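PtLCIB4 H88A mutant (Phaeodactylum tricornutum, PDB 5B5Z) probably catalyses the reversible hydration of carbon dioxide to bicarbonate as a zinc-dependent beta-carbonic anhydrase of the LCIB family. Local coordinates at residues Met81-Phe95 against Val213-Glu227. Numbering follows the deposited sequence.
Sequences MGGLAGFPFGGLTGF and VYDAQQKLVTRILDE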
loop_
_atom_site.group_PDB
_atom_site.type_symbol
_atom_site.label_atom_id
_atom_site.label_comp_id
_atom_site.label_asym_id
_atom_site.label_seq_id
_atom_site.Cartn_x
_atom_site.Cartn_y
_atom_site.Cartn_z
ATOM N N MET A 81 0.675 2.849 4.958
ATOM C CA MET A 81 0.371 2.161 6.188
ATOM C C MET A 81 -0.878 1.311 6.028
ATOM O O MET A 81 -1.229 0.554 6.920
ATOM C CB MET A 81 0.155 3.166 7.324
ATOM C CG MET A 81 1.423 3.790 7.859
ATOM S SD MET A 81 2.156 2.699 9.106
ATOM C CE MET A 81 0.892 2.643 10.404
ATOM N N GLY A 82 -1.561 1.477 4.900
ATOM C CA GLY A 82 -2.918 0.951 4.744
ATOM C C GLY A 82 -2.982 -0.511 4.321
ATOM O O GLY A 82 -2.034 -1.288 4.484
ATOM N N GLY A 83 -4.132 -0.890 3.785
ATOM C CA GLY A 83 -4.416 -2.276 3.451
ATOM C C GLY A 83 -5.897 -2.307 3.166
ATOM O O GLY A 83 -6.468 -1.267 2.917
ATOM N N LEU A 84 -6.529 -3.472 3.257
ATOM C CA LEU A 84 -7.954 -3.569 2.943
ATOM C C LEU A 84 -8.799 -2.599 3.777
ATOM O O LEU A 84 -8.625 -2.483 4.983
ATOM C CB LEU A 84 -8.428 -5.010 3.153
ATOM C CG LEU A 84 -7.810 -6.021 2.182
ATOM C CD1 LEU A 84 -8.288 -7.405 2.538
ATOM C CD2 LEU A 84 -8.161 -5.660 0.738
ATOM N N ALA A 85 -9.705 -1.899 3.100
ATOM C CA ALA A 85 -10.626 -0.918 3.693
ATOM C C ALA A 85 -9.944 0.326 4.265
ATOM O O ALA A 85 -10.617 1.204 4.794
ATOM C CB ALA A 85 -11.482 -1.576 4.755
ATOM N N GLY A 86 -8.617 0.410 4.149
ATOM C CA GLY A 86 -7.869 1.568 4.624
ATOM C C GLY A 86 -7.375 1.515 6.066
ATOM O O GLY A 86 -6.800 2.484 6.559
ATOM N N PHE A 87 -7.588 0.396 6.754
ATOM C CA PHE A 87 -7.028 0.232 8.100
ATOM C C PHE A 87 -5.507 0.244 8.089
ATOM O O PHE A 87 -4.906 -0.240 7.147
ATOM C CB PHE A 87 -7.533 -1.060 8.730
ATOM C CG PHE A 87 -8.973 -0.990 9.140
ATOM C CD1 PHE A 87 -9.329 -0.477 10.378
ATOM C CD2 PHE A 87 -9.966 -1.408 8.278
ATOM C CE1 PHE A 87 -10.668 -0.402 10.749
ATOM C CE2 PHE A 87 -11.303 -1.333 8.641
ATOM C CZ PHE A 87 -11.649 -0.831 9.883
ATOM N N PRO A 88 -4.887 0.803 9.148
ATOM C CA PRO A 88 -3.425 0.935 9.243
ATOM C C PRO A 88 -2.734 -0.383 9.591
ATOM O O PRO A 88 -2.140 -0.528 10.651
ATOM C CB PRO A 88 -3.242 1.981 10.357
ATOM C CG PRO A 88 -4.456 1.797 11.238
ATOM C CD PRO A 88 -5.576 1.498 10.253
ATOM N N PHE A 89 -2.787 -1.327 8.664
ATOM C CA PHE A 89 -2.257 -2.654 8.895
ATOM C C PHE A 89 -0.735 -2.679 9.064
ATOM O O PHE A 89 -0.210 -3.643 9.594
ATOM C CB PHE A 89 -2.694 -3.583 7.765
ATOM C CG PHE A 89 -4.134 -3.987 7.866
ATOM C CD1 PHE A 89 -4.562 -4.743 8.941
ATOM C CD2 PHE A 89 -5.058 -3.589 6.921
ATOM C CE1 PHE A 89 -5.885 -5.126 9.056
ATOM C CE2 PHE A 89 -6.385 -3.971 7.035
ATOM C CZ PHE A 89 -6.797 -4.733 8.105
ATOM N N GLY A 90 -0.038 -1.625 8.637
ATOM C CA GLY A 90 1.396 -1.531 8.876
ATOM C C GLY A 90 1.696 -1.553 10.367
ATOM O O GLY A 90 2.768 -1.986 10.790
ATOM N N GLY A 91 0.743 -1.079 11.165
ATOM C CA GLY A 91 0.836 -1.182 12.617
ATOM C C GLY A 91 2.000 -0.439 13.239
ATOM O O GLY A 91 2.518 0.514 12.666
ATOM N N LEU A 92 2.404 -0.878 14.426
ATOM C CA LEU A 92 3.477 -0.219 15.163
ATOM C C LEU A 92 4.796 -0.218 14.395
ATOM O O LEU A 92 5.488 0.790 14.356
ATOM C CB LEU A 92 3.678 -0.893 16.526
ATOM C CG LEU A 92 2.490 -0.856 17.481
ATOM C CD1 LEU A 92 2.897 -1.420 18.844
ATOM C CD2 LEU A 92 1.957 0.555 17.614
ATOM N N THR A 93 5.159 -1.354 13.810
ATOM C CA THR A 93 6.409 -1.436 13.062
ATOM C C THR A 93 6.372 -0.529 11.832
ATOM O O THR A 93 7.343 0.133 11.523
ATOM C CB THR A 93 6.728 -2.879 12.639
ATOM O OG1 THR A 93 6.929 -3.668 13.824
ATOM C CG2 THR A 93 7.999 -2.927 11.760
ATOM N N GLY A 94 5.241 -0.499 11.140
ATOM C CA GLY A 94 5.072 0.402 10.021
ATOM C C GLY A 94 5.185 1.854 10.448
ATOM O O GLY A 94 5.822 2.666 9.767
ATOM N N PHE A 95 4.575 2.199 11.578
ATOM C CA PHE A 95 4.678 3.564 12.069
ATOM C C PHE A 95 6.115 3.908 12.446
ATOM O O PHE A 95 6.608 4.998 12.143
ATOM C CB PHE A 95 3.772 3.777 13.281
ATOM C CG PHE A 95 3.775 5.189 13.785
ATOM C CD1 PHE A 95 3.050 6.166 13.128
ATOM C CD2 PHE A 95 4.534 5.548 14.888
ATOM C CE1 PHE A 95 3.070 7.471 13.571
ATOM C CE2 PHE A 95 4.549 6.857 15.334
ATOM C CZ PHE A 95 3.819 7.813 14.675
ATOM N N VAL A 213 -16.647 2.552 9.225
ATOM C CA VAL A 213 -15.261 2.174 8.967
ATOM C C VAL A 213 -14.307 3.264 9.428
ATOM O O VAL A 213 -13.286 2.973 10.057
ATOM C CB VAL A 213 -15.047 1.873 7.479
ATOM C CG1 VAL A 213 -13.563 1.592 7.194
ATOM C CG2 VAL A 213 -15.895 0.653 7.084
ATOM N N TYR A 214 -14.642 4.515 9.125
ATOM C CA TYR A 214 -13.787 5.607 9.564
ATOM C C TYR A 214 -13.690 5.620 11.094
ATOM O O TYR A 214 -12.614 5.820 11.649
ATOM C CB TYR A 214 -14.290 6.971 9.065
ATOM C CG TYR A 214 -13.628 8.077 9.853
ATOM C CD1 TYR A 214 -12.323 8.438 9.580
ATOM C CD2 TYR A 214 -14.269 8.682 10.929
ATOM C CE1 TYR A 214 -11.685 9.383 10.317
ATOM C CE2 TYR A 214 -13.624 9.639 11.684
ATOM C CZ TYR A 214 -12.333 9.979 11.363
ATOM O OH TYR A 214 -11.658 10.932 12.092
ATOM N N ASP A 215 -14.819 5.434 11.775
ATOM C CA ASP A 215 -14.798 5.434 13.242
ATOM C C ASP A 215 -13.876 4.358 13.786
ATOM O O ASP A 215 -13.126 4.598 14.743
ATOM C CB ASP A 215 -16.196 5.241 13.833
ATOM C CG ASP A 215 -16.221 5.495 15.342
ATOM O OD1 ASP A 215 -16.014 6.663 15.746
ATOM O OD2 ASP A 215 -16.433 4.540 16.125
ATOM N N ALA A 216 -13.931 3.171 13.177
ATOM C CA ALA A 216 -13.067 2.082 13.594
ATOM C C ALA A 216 -11.597 2.403 13.314
ATOM O O ALA A 216 -10.719 2.106 14.116
ATOM C CB ALA A 216 -13.488 0.788 12.896
ATOM N N GLN A 217 -11.340 3.026 12.170
ATOM C CA GLN A 217 -9.994 3.431 11.795
ATOM C C GLN A 217 -9.449 4.464 12.760
ATOM O O GLN A 217 -8.288 4.399 13.155
ATOM C CB GLN A 217 -9.968 4.034 10.391
ATOM C CG GLN A 217 -10.054 3.055 9.244
ATOM C CD GLN A 217 -9.827 3.742 7.902
ATOM O OE1 GLN A 217 -9.422 4.911 7.842
ATOM N NE2 GLN A 217 -10.078 3.017 6.820
ATOM N N GLN A 218 -10.287 5.425 13.122
ATOM C CA GLN A 218 -9.813 6.533 13.935
ATOM C C GLN A 218 -9.326 6.001 15.288
ATOM O O GLN A 218 -8.304 6.450 15.814
ATOM C CB GLN A 218 -10.916 7.592 14.097
ATOM C CG GLN A 218 -10.564 8.713 15.072
ATOM C CD GLN A 218 -10.985 8.373 16.492
ATOM O OE1 GLN A 218 -12.114 7.960 16.726
ATOM N NE2 GLN A 218 -10.068 8.525 17.436
ATOM N N LYS A 219 -10.043 5.025 15.831
ATOM C CA LYS A 219 -9.627 4.411 17.092
ATOM C C LYS A 219 -8.282 3.692 16.976
ATOM O O LYS A 219 -7.430 3.794 17.868
ATOM C CB LYS A 219 -10.700 3.424 17.577
ATOM C CG LYS A 219 -12.006 4.074 17.959
ATOM C CD LYS A 219 -13.001 3.038 18.489
ATOM C CE LYS A 219 -14.423 3.556 18.488
ATOM N NZ LYS A 219 -15.387 2.415 18.578
ATOM N N LEU A 220 -8.092 2.952 15.885
ATOM C CA LEU A 220 -6.850 2.207 15.701
ATOM C C LEU A 220 -5.676 3.145 15.432
ATOM O O LEU A 220 -4.577 2.948 15.965
ATOM C CB LEU A 220 -7.004 1.187 14.564
ATOM C CG LEU A 220 -5.814 0.273 14.279
ATOM C CD1 LEU A 220 -5.413 -0.491 15.521
ATOM C CD2 LEU A 220 -6.131 -0.725 13.151
ATOM N N VAL A 221 -5.903 4.161 14.603
ATOM C CA VAL A 221 -4.850 5.149 14.332
ATOM C C VAL A 221 -4.427 5.847 15.626
ATOM O O VAL A 221 -3.231 5.978 15.916
ATOM C CB VAL A 221 -5.316 6.179 13.290
ATOM C CG1 VAL A 221 -4.316 7.358 13.195
ATOM C CG2 VAL A 221 -5.484 5.480 11.949
ATOM N N THR A 222 -5.410 6.265 16.414
ATOM C CA THR A 222 -5.114 6.888 17.702
ATOM C C THR A 222 -4.289 5.953 18.597
ATOM O O THR A 222 -3.311 6.379 19.205
ATOM C CB THR A 222 -6.399 7.295 18.422
ATOM O OG1 THR A 222 -7.041 8.335 17.675
ATOM C CG2 THR A 222 -6.085 7.795 19.846
ATOM N N ARG A 223 -4.662 4.675 18.654
ATOM C CA ARG A 223 -3.899 3.711 19.442
ATOM C C ARG A 223 -2.448 3.587 18.960
ATOM O O ARG A 223 -1.516 3.562 19.765
ATOM C CB ARG A 223 -4.582 2.336 19.416
ATOM C CG ARG A 223 -3.833 1.273 20.234
ATOM C CD ARG A 223 -4.650 -0.001 20.381
ATOM N NE ARG A 223 -5.815 0.213 21.236
ATOM C CZ ARG A 223 -6.799 -0.669 21.377
ATOM N NH1 ARG A 223 -6.758 -1.815 20.707
ATOM N NH2 ARG A 223 -7.819 -0.407 22.181
ATOM N N ILE A 224 -2.252 3.512 17.644
ATOM C CA ILE A 224 -0.906 3.397 17.099
ATOM C C ILE A 224 -0.062 4.629 17.431
ATOM O O ILE A 224 1.121 4.505 17.786
ATOM C CB ILE A 224 -0.955 3.196 15.572
ATOM C CG1 ILE A 224 -1.511 1.812 15.252
ATOM C CG2 ILE A 224 0.443 3.340 14.951
ATOM C CD1 ILE A 224 -1.877 1.632 13.776
ATOM N N LEU A 225 -0.666 5.808 17.313
ATOM C CA LEU A 225 0.057 7.048 17.580
ATOM C C LEU A 225 0.391 7.148 19.071
ATOM O O LEU A 225 1.460 7.624 19.427
ATOM C CB LEU A 225 -0.746 8.269 17.133
ATOM C CG LEU A 225 -1.102 8.359 15.648
ATOM C CD1 LEU A 225 -1.831 9.659 15.331
ATOM C CD2 LEU A 225 0.138 8.233 14.811
ATOM N N ASP A 226 -0.520 6.692 19.931
ATOM C CA ASP A 226 -0.264 6.692 21.373
ATOM C C ASP A 226 0.891 5.748 21.718
ATOM O O ASP A 226 1.756 6.079 22.537
ATOM C CB ASP A 226 -1.533 6.305 22.155
ATOM C CG ASP A 226 -2.623 7.383 22.105
ATOM O OD1 ASP A 226 -2.341 8.520 21.657
ATOM O OD2 ASP A 226 -3.772 7.094 22.512
ATOM N N GLU A 227 0.929 4.583 21.078
ATOM C CA GLU A 227 1.995 3.605 21.325
ATOM C C GLU A 227 3.355 4.015 20.781
ATOM O O GLU A 227 4.370 3.827 21.450
ATOM C CB GLU A 227 1.639 2.249 20.716
ATOM C CG GLU A 227 0.429 1.594 21.307
ATOM C CD GLU A 227 0.713 0.927 22.633
ATOM O OE1 GLU A 227 1.896 0.606 22.907
ATOM O OE2 GLU A 227 -0.254 0.720 23.386
#
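A glycine-rich loop beside the zinc site of this LCIB-type beta-carbonic anhydrase lays Phe87 and Pro88 along helix 205-228, and the helix that follows, through Leu92 and Phe95, crosses it at -61° between the short segments. The side chain of Ala85 lies about 5 Å from the zinc held by Cys59, His115 and Cys139, which places one end of the contact at the metal. Close to Ala85 in the loop, the Phe87 ring takes Gln217 CG over one face, 4.0 Å from the centroid and 20° off the normal, a CH-pi contact. Beyond CG the glutamine chain runs extended, taking NE2 to 2.8 Å from Ala85 O; the amide's hydrogen bond goes from NE2 to Gly113 O of strand 107-117. Ala216 CB meets the same ring at its edge, 3.7 Å from Phe87 CE1. Next comes Pro88, centre of an inverse gamma turn, whose CG sits 3.6 Å from both Leu220 CD2 and Ile224 CD1. Leu181 of the second subunit packs on both Leu220 and Ile224, tying this apolar patch to the dimer. Farther along, Leu92 CD2 rests 3.5 Å from Glu227 CB. With CG anti to the backbone N (chi1 -177°), Phe95 extends past Ile224, whose CG2 touches Phe95 CB, and crosses Leu225 nearly perpendicularly; packing there is tight, with Leu225 CD2 3.3 Å from Phe95 CE1.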